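Local structure of uncharacterized hypothetical protein (Parabacteroides merdae, 4EI0) at residues S158-N170 with A190-K202. The protein is of unknown function, a member of the DUF4466 family rich in beta strands, from a gut bacterium. Sequence-based numbering, arbitrary orientation.
Sequences SVTNDKCYLSFLN and AAKIDIMYAYSEK
With chi1 at 163°, Tyr197 carries its ring anti to its own backbone N and against Val159, whose CG1, likewise anti to N, rests over the ring face 3.9 Å from the centroid. The two segments build an antiparallel strand pair, 165-167 with 195-199, ending in a classic beta bulge, where Asp194 N and Ile195 N both donate to Leu166 O, while Leu166 N returns a bond to Ile195 O. Val159 comes from the neighbouring sheet, where it pairs with Val303, so the Tyr197 ring packs between two sheets; its hydroxyl bonds His207. On the other side of the strand pair, Tyr165 and Met196, a selenomethionine, run alongside each other, Met196 SE lying obliquely 5.1 Å from the Tyr165 ring centroid. Beyond the regular pairing, Asn161 OD1 accepts a nearly straight bond (174°) from Tyr199 N, the donor tilted from the amide plane; an alanine here would probably leave that N-H without its acceptor and the 160-163 turn less firmly tied to the strand. A water also bridges Asn161 O and Tyr197 O. Ser167 OG donates to Lys192 O just beyond the bulge, and within it Asp194 OD2 takes Phe168 N on its anti lone pair at 2.9 Å.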
ATOM      1  N   SER B 158      26.669 -20.437  26.061  1.00 49.46           N
ATOM      2  CA  SER B 158      26.819 -21.839  26.331  1.00 47.00           C
ATOM      3  C   SER B 158      27.627 -22.096  27.589  1.00 53.59           C
ATOM      4  O   SER B 158      28.709 -21.571  27.776  1.00 54.11           O
ATOM      5  CB  SER B 158      27.438 -22.529  25.101  1.00 61.08           C
ATOM      6  OG  SER B 158      27.767 -23.852  25.403  1.00 63.03           O
ATOM      7  N   VAL B 159      27.091 -22.945  28.452  1.00 49.62           N
ATOM      8  CA  VAL B 159      27.721 -23.295  29.691  1.00 55.36           C
ATOM      9  C   VAL B 159      27.795 -24.811  29.749  1.00 52.11           C
ATOM     10  O   VAL B 159      26.822 -25.506  29.467  1.00 57.78           O
ATOM     11  CB  VAL B 159      26.956 -22.680  30.884  1.00 52.60           C
ATOM     12  CG1 VAL B 159      27.515 -23.207  32.188  1.00 47.57           C
ATOM     13  CG2 VAL B 159      27.064 -21.130  30.810  1.00 40.56           C
ATOM     14  N   THR B 160      28.956 -25.327  30.104  1.00 46.99           N
ATOM     15  CA  THR B 160      29.163 -26.760  30.183  1.00 53.46           C
ATOM     16  C   THR B 160      30.099 -26.997  31.360  1.00 60.17           C
ATOM     17  O   THR B 160      30.599 -26.053  31.982  1.00 54.14           O
ATOM     18  CB  THR B 160      29.779 -27.313  28.890  1.00 57.83           C
ATOM     19  OG1 THR B 160      31.095 -26.777  28.729  1.00 64.83           O
ATOM     20  CG2 THR B 160      28.955 -26.920  27.677  1.00 48.66           C
ATOM     21  N   ASN B 161      30.367 -28.247  31.678  1.00 55.08           N
ATOM     22  CA  ASN B 161      31.295 -28.541  32.764  1.00 62.11           C
ATOM     23  C   ASN B 161      32.694 -27.953  32.550  1.00 65.37           C
ATOM     24  O   ASN B 161      33.394 -27.661  33.515  1.00 60.65           O
ATOM     25  CB  ASN B 161      31.384 -30.051  32.995  1.00 68.59           C
ATOM     26  CG  ASN B 161      30.235 -30.555  33.830  1.00 90.65           C
ATOM     27  OD1 ASN B 161      30.178 -30.330  35.054  1.00 79.06           O
ATOM     28  ND2 ASN B 161      29.285 -31.210  33.169  1.00108.22           N
ATOM     29  N   ASP B 162      33.084 -27.775  31.290  1.00 60.31           N
ATOM     30  CA  ASP B 162      34.363 -27.152  30.968  1.00 73.69           C
ATOM     31  C   ASP B 162      34.259 -25.646  30.838  1.00 59.78           C
ATOM     32  O   ASP B 162      35.218 -24.959  31.140  1.00 60.71           O
ATOM     33  CB  ASP B 162      34.948 -27.717  29.664  1.00 75.78           C
ATOM     34  CG  ASP B 162      35.364 -29.149  29.788  1.00 74.80           C
ATOM     35  OD1 ASP B 162      35.492 -29.655  30.937  1.00 63.36           O
ATOM     36  OD2 ASP B 162      35.578 -29.753  28.720  1.00 85.22           O
ATOM     37  N   LYS B 163      33.126 -25.164  30.325  1.00 52.55           N
ATOM     38  CA  LYS B 163      32.896 -23.776  30.086  1.00 52.35           C
ATOM     39  C   LYS B 163      31.986 -23.327  31.203  1.00 46.68           C
ATOM     40  O   LYS B 163      30.802 -23.068  31.002  1.00 51.28           O
ATOM     41  CB  LYS B 163      32.240 -23.555  28.721  1.00 54.06           C
ATOM     42  CG  LYS B 163      33.113 -23.968  27.547  1.00 60.04           C
ATOM     43  CD  LYS B 163      32.511 -23.494  26.234  1.00 60.82           C
ATOM     44  CE  LYS B 163      31.382 -24.408  25.797  1.00 70.99           C
ATOM     45  NZ  LYS B 163      30.823 -23.974  24.483  1.00 80.59           N
ATOM     46  N   CYS B 164      32.589 -23.242  32.367  1.00 49.01           N
ATOM     47  CA  CYS B 164      31.904 -23.296  33.600  1.00 53.88           C
ATOM     48  C   CYS B 164      32.125 -22.119  34.528  1.00 48.04           C
ATOM     49  O   CYS B 164      31.598 -22.142  35.616  1.00 47.07           O
ATOM     50  CB  CYS B 164      32.337 -24.584  34.330  1.00 54.57           C
ATOM     51  SG  CYS B 164      34.082 -24.719  34.763  1.00 59.43           S
ATOM     52  N   TYR B 165      32.887 -21.108  34.136  1.00 48.97           N
ATOM     53  CA  TYR B 165      33.251 -20.057  35.088  1.00 49.94           C
ATOM     54  C   TYR B 165      32.633 -18.770  34.624  1.00 46.30           C
ATOM     55  O   TYR B 165      33.065 -18.206  33.626  1.00 49.71           O
ATOM     56  CB  TYR B 165      34.772 -19.951  35.187  1.00 44.11           C
ATOM     57  CG  TYR B 165      35.453 -21.165  35.705  1.00 45.69           C
ATOM     58  CD1 TYR B 165      35.199 -21.627  36.974  1.00 52.19           C
ATOM     59  CD2 TYR B 165      36.407 -21.839  34.950  1.00 48.15           C
ATOM     60  CE1 TYR B 165      35.845 -22.746  37.466  1.00 57.46           C
ATOM     61  CE2 TYR B 165      37.068 -22.942  35.449  1.00 48.19           C
ATOM     62  CZ  TYR B 165      36.783 -23.404  36.695  1.00 58.70           C
ATOM     63  OH  TYR B 165      37.445 -24.504  37.188  1.00 62.40           O
ATOM     64  N   LEU B 166      31.594 -18.330  35.333  1.00 43.85           N
ATOM     65  CA  LEU B 166      30.863 -17.122  34.996  1.00 45.61           C
ATOM     66  C   LEU B 166      31.484 -15.899  35.680  1.00 42.57           C
ATOM     67  O   LEU B 166      31.640 -15.881  36.894  1.00 47.37           O
ATOM     68  CB  LEU B 166      29.369 -17.238  35.396  1.00 45.91           C
ATOM     69  CG  LEU B 166      28.410 -18.108  34.592  1.00 50.27           C
ATOM     70  CD1 LEU B 166      28.842 -19.566  34.474  1.00 50.00           C
ATOM     71  CD2 LEU B 166      27.025 -17.981  35.226  1.00 42.92           C
ATOM     72  N   SER B 167      31.819 -14.876  34.896  1.00 49.43           N
ATOM     73  CA  SER B 167      32.259 -13.568  35.413  1.00 43.42           C
ATOM     74  C   SER B 167      31.265 -12.491  35.026  1.00 40.15           C
ATOM     75  O   SER B 167      30.941 -12.301  33.844  1.00 43.65           O
ATOM     76  CB  SER B 167      33.622 -13.177  34.857  1.00 45.58           C
ATOM     77  OG  SER B 167      34.040 -11.923  35.392  1.00 48.58           O
ATOM     78  N   PHE B 168      30.822 -11.731  36.020  1.00 45.61           N
ATOM     79  CA  PHE B 168      29.964 -10.581  35.800  1.00 43.46           C
ATOM     80  C   PHE B 168      30.769  -9.293  35.880  1.00 45.62           C
ATOM     81  O   PHE B 168      30.175  -8.238  36.042  1.00 43.93           O
ATOM     82  CB  PHE B 168      28.829 -10.539  36.873  1.00 49.15           C
ATOM     83  CG  PHE B 168      27.991 -11.786  36.915  1.00 44.89           C
ATOM     84  CD1 PHE B 168      26.960 -11.988  36.004  1.00 43.80           C
ATOM     85  CD2 PHE B 168      28.263 -12.768  37.819  1.00 41.58           C
ATOM     86  CE1 PHE B 168      26.213 -13.135  36.040  1.00 41.47           C
ATOM     87  CE2 PHE B 168      27.534 -13.926  37.851  1.00 45.13           C
ATOM     88  CZ  PHE B 168      26.513 -14.115  36.973  1.00 43.81           C
ATOM     89  N   LEU B 169      32.089  -9.345  35.673  1.00 52.01           N
ATOM     90  CA  LEU B 169      32.948  -8.154  35.909  1.00 44.26           C
ATOM     91  C   LEU B 169      33.523  -7.482  34.694  1.00 55.08           C
ATOM     92  O   LEU B 169      34.159  -6.456  34.828  1.00 46.27           O
ATOM     93  CB  LEU B 169      34.101  -8.516  36.888  1.00 56.96           C
ATOM     94  CG  LEU B 169      33.627  -9.159  38.234  1.00 60.04           C
ATOM     95  CD1 LEU B 169      34.714  -9.559  39.242  1.00 61.08           C
ATOM     96  CD2 LEU B 169      32.637  -8.193  38.899  1.00 54.09           C
ATOM     97  N   ASN B 170      33.309  -8.016  33.500  1.00 45.16           N
ATOM     98  CA  ASN B 170      33.919  -7.451  32.348  1.00 42.41           C
ATOM     99  C   ASN B 170      33.135  -6.222  31.857  1.00 47.88           C
ATOM    100  O   ASN B 170      31.904  -6.207  31.864  1.00 50.07           O
ATOM    101  CB  ASN B 170      34.014  -8.494  31.224  1.00 46.29           C
ATOM    102  CG  ASN B 170      35.091  -9.528  31.442  1.00 43.59           C
ATOM    103  OD1 ASN B 170      35.928  -9.436  32.343  1.00 54.96           O
ATOM    104  ND2 ASN B 170      35.078 -10.539  30.600  1.00 54.15           N
ATOM    105  N   ALA B 190      40.927 -16.598  37.520  1.00 46.25           N
ATOM    106  CA  ALA B 190      40.170 -17.078  38.683  1.00 55.69           C
ATOM    107  C   ALA B 190      39.654 -15.947  39.599  1.00 51.54           C
ATOM    108  O   ALA B 190      38.561 -16.049  40.141  1.00 54.48           O
ATOM    109  CB  ALA B 190      40.963 -18.101  39.480  1.00 47.54           C
ATOM    110  N   ALA B 191      40.400 -14.856  39.716  1.00 61.24           N
ATOM    111  CA  ALA B 191      40.001 -13.702  40.541  1.00 57.83           C
ATOM    112  C   ALA B 191      38.759 -12.954  40.008  1.00 54.13           C
ATOM    113  O   ALA B 191      38.107 -12.275  40.747  1.00 65.98           O
ATOM    114  CB  ALA B 191      41.178 -12.772  40.744  1.00 46.24           C
ATOM    115  N   LYS B 192      38.452 -13.081  38.718  1.00 50.88           N
ATOM    116  CA  LYS B 192      37.261 -12.479  38.073  1.00 54.08           C
ATOM    117  C   LYS B 192      36.005 -13.374  38.151  1.00 44.42           C
ATOM    118  O   LYS B 192      34.942 -12.951  37.720  1.00 50.52           O
ATOM    119  CB  LYS B 192      37.532 -12.242  36.563  1.00 62.62           C
ATOM    120  CG  LYS B 192      38.141 -10.904  36.245  1.00 66.06           C
ATOM    121  CD  LYS B 192      38.952 -10.920  34.958  1.00 73.46           C
ATOM    122  CE  LYS B 192      38.075 -11.121  33.759  1.00 59.60           C
ATOM    123  NZ  LYS B 192      38.472 -10.283  32.602  1.00 52.97           N
ATOM    124  N   ILE B 193      36.151 -14.613  38.634  1.00 47.98           N
ATOM    125  CA  ILE B 193      35.068 -15.575  38.572  1.00 46.42           C
ATOM    126  C   ILE B 193      34.152 -15.369  39.756  1.00 51.44           C
ATOM    127  O   ILE B 193      34.600 -15.365  40.914  1.00 44.16           O
ATOM    128  CB  ILE B 193      35.538 -17.040  38.564  1.00 47.21           C
ATOM    129  CG1 ILE B 193      36.567 -17.268  37.453  1.00 46.23           C
ATOM    130  CG2 ILE B 193      34.311 -17.969  38.372  1.00 45.11           C
ATOM    131  CD1 ILE B 193      36.205 -16.721  36.114  1.00 49.25           C
ATOM    132  N   ASP B 194      32.860 -15.249  39.440  1.00 50.62           N
ATOM    133  CA  ASP B 194      31.807 -15.057  40.408  1.00 46.56           C
ATOM    134  C   ASP B 194      31.035 -16.335  40.719  1.00 46.12           C
ATOM    135  O   ASP B 194      30.651 -16.566  41.876  1.00 44.69           O
ATOM    136  CB  ASP B 194      30.903 -13.894  39.909  1.00 46.03           C
ATOM    137  CG  ASP B 194      31.698 -12.603  39.810  1.00 52.83           C
ATOM    138  OD1 ASP B 194      32.337 -12.287  40.845  1.00 59.62           O
ATOM    139  OD2 ASP B 194      31.771 -11.965  38.726  1.00 48.71           O
ATOM    140  N   ILE B 195      30.857 -17.179  39.724  1.00 47.77           N
ATOM    141  CA  ILE B 195      30.067 -18.400  39.885  1.00 48.58           C
ATOM    142  C   ILE B 195      30.742 -19.513  39.107  1.00 46.62           C
ATOM    143  O   ILE B 195      31.206 -19.296  37.978  1.00 44.57           O
ATOM    144  CB  ILE B 195      28.602 -18.212  39.353  1.00 43.90           C
ATOM    145  CG1 ILE B 195      27.801 -17.283  40.280  1.00 48.48           C
ATOM    146  CG2 ILE B 195      27.882 -19.543  39.290  1.00 45.95           C
ATOM    147  CD1 ILE B 195      26.425 -16.886  39.788  1.00 52.68           C
HETATM  148  N   MSE B 196      30.804 -20.694  39.710  1.00 46.60           N
HETATM  149  CA  MSE B 196      31.209 -21.901  39.011  1.00 47.26           C
HETATM  150  C   MSE B 196      29.988 -22.776  38.811  1.00 50.83           C
HETATM  151  O   MSE B 196      29.307 -23.140  39.781  1.00 45.68           O
HETATM  152  CB  MSE B 196      32.264 -22.680  39.778  1.00 46.73           C
HETATM  153  CG  MSE B 196      32.667 -23.993  39.070  1.00 49.22           C
HETATM  154 SE   MSE B 196      34.036 -24.915  40.033  0.75 54.71          SE
HETATM  155  CE  MSE B 196      34.496 -26.362  38.743  1.00 59.69           C
ATOM    156  N   TYR B 197      29.716 -23.089  37.552  1.00 46.60           N
ATOM    157  CA  TYR B 197      28.703 -24.079  37.207  1.00 46.76           C
ATOM    158  C   TYR B 197      29.292 -25.463  37.263  1.00 54.30           C
ATOM    159  O   TYR B 197      30.443 -25.664  36.893  1.00 52.20           O
ATOM    160  CB  TYR B 197      28.212 -23.813  35.809  1.00 46.57           C
ATOM    161  CG  TYR B 197      27.491 -24.961  35.224  1.00 52.85           C
ATOM    162  CD1 TYR B 197      26.138 -25.150  35.502  1.00 58.92           C
ATOM    163  CD2 TYR B 197      28.133 -25.868  34.405  1.00 55.35           C
ATOM    164  CE1 TYR B 197      25.438 -26.212  34.983  1.00 57.37           C
ATOM    165  CE2 TYR B 197      27.435 -26.960  33.872  1.00 65.55           C
ATOM    166  CZ  TYR B 197      26.086 -27.125  34.167  1.00 65.52           C
ATOM    167  OH  TYR B 197      25.359 -28.147  33.630  1.00 53.43           O
ATOM    168  N   ALA B 198      28.496 -26.420  37.720  1.00 57.63           N
ATOM    169  CA  ALA B 198      28.822 -27.822  37.607  1.00 56.04           C
ATOM    170  C   ALA B 198      27.534 -28.608  37.422  1.00 63.47           C
ATOM    171  O   ALA B 198      26.535 -28.256  38.011  1.00 53.52           O
ATOM    172  CB  ALA B 198      29.500 -28.280  38.870  1.00 58.98           C
ATOM    173  N   TYR B 199      27.571 -29.691  36.657  1.00 67.86           N
ATOM    174  CA  TYR B 199      26.473 -30.657  36.609  1.00 57.12           C
ATOM    175  C   TYR B 199      26.846 -31.890  37.375  1.00 67.91           C
ATOM    176  O   TYR B 199      27.888 -32.424  37.154  1.00 70.04           O
ATOM    177  CB  TYR B 199      26.219 -31.089  35.182  1.00 62.61           C
ATOM    178  CG  TYR B 199      25.152 -32.155  35.052  1.00 65.06           C
ATOM    179  CD1 TYR B 199      23.804 -31.836  35.231  1.00 66.53           C
ATOM    180  CD2 TYR B 199      25.472 -33.460  34.703  1.00 68.26           C
ATOM    181  CE1 TYR B 199      22.811 -32.796  35.086  1.00 72.21           C
ATOM    182  CE2 TYR B 199      24.478 -34.438  34.556  1.00 73.96           C
ATOM    183  CZ  TYR B 199      23.156 -34.099  34.749  1.00 68.85           C
ATOM    184  OH  TYR B 199      22.172 -35.029  34.633  1.00 75.51           O
ATOM    185  N   SER B 200      25.986 -32.370  38.251  1.00 59.63           N
ATOM    186  CA  SER B 200      26.216 -33.639  38.940  1.00 67.11           C
ATOM    187  C   SER B 200      25.136 -34.623  38.502  1.00 61.65           C
ATOM    188  O   SER B 200      23.989 -34.247  38.229  1.00 68.17           O
ATOM    189  CB  SER B 200      26.192 -33.448  40.459  1.00 63.10           C
ATOM    190  OG  SER B 200      26.001 -34.658  41.156  1.00 66.60           O
ATOM    191  N   GLU B 201      25.499 -35.883  38.387  1.00 65.78           N
ATOM    192  CA  GLU B 201      24.509 -36.901  38.033  1.00 72.32           C
ATOM    193  C   GLU B 201      23.625 -37.346  39.215  1.00 75.64           C
ATOM    194  O   GLU B 201      22.667 -38.096  39.007  1.00 81.88           O
ATOM    195  CB  GLU B 201      25.176 -38.088  37.332  1.00 82.88           C
ATOM    196  CG  GLU B 201      25.287 -37.828  35.836  1.00 85.85           C
ATOM    197  CD  GLU B 201      26.091 -38.878  35.106  1.00105.35           C
ATOM    198  OE1 GLU B 201      25.906 -40.089  35.377  1.00103.33           O
ATOM    199  OE2 GLU B 201      26.898 -38.483  34.241  1.00104.86           O
ATOM    200  N   LYS B 202      23.960 -36.902  40.434  1.00 82.14           N
ATOM    201  CA  LYS B 202      23.067 -37.010  41.598  1.00 80.18           C
ATOM    202  C   LYS B 202      21.974 -35.958  41.343  1.00 94.08           C
ATOM    203  O   LYS B 202      22.299 -34.774  41.297  1.00 80.65           O
ATOM    204  CB  LYS B 202      23.864 -36.700  42.876  1.00 73.76           C
TER
HETATM  205  O   HOH W   1      32.201 -27.616  36.057  1.00 52.59           O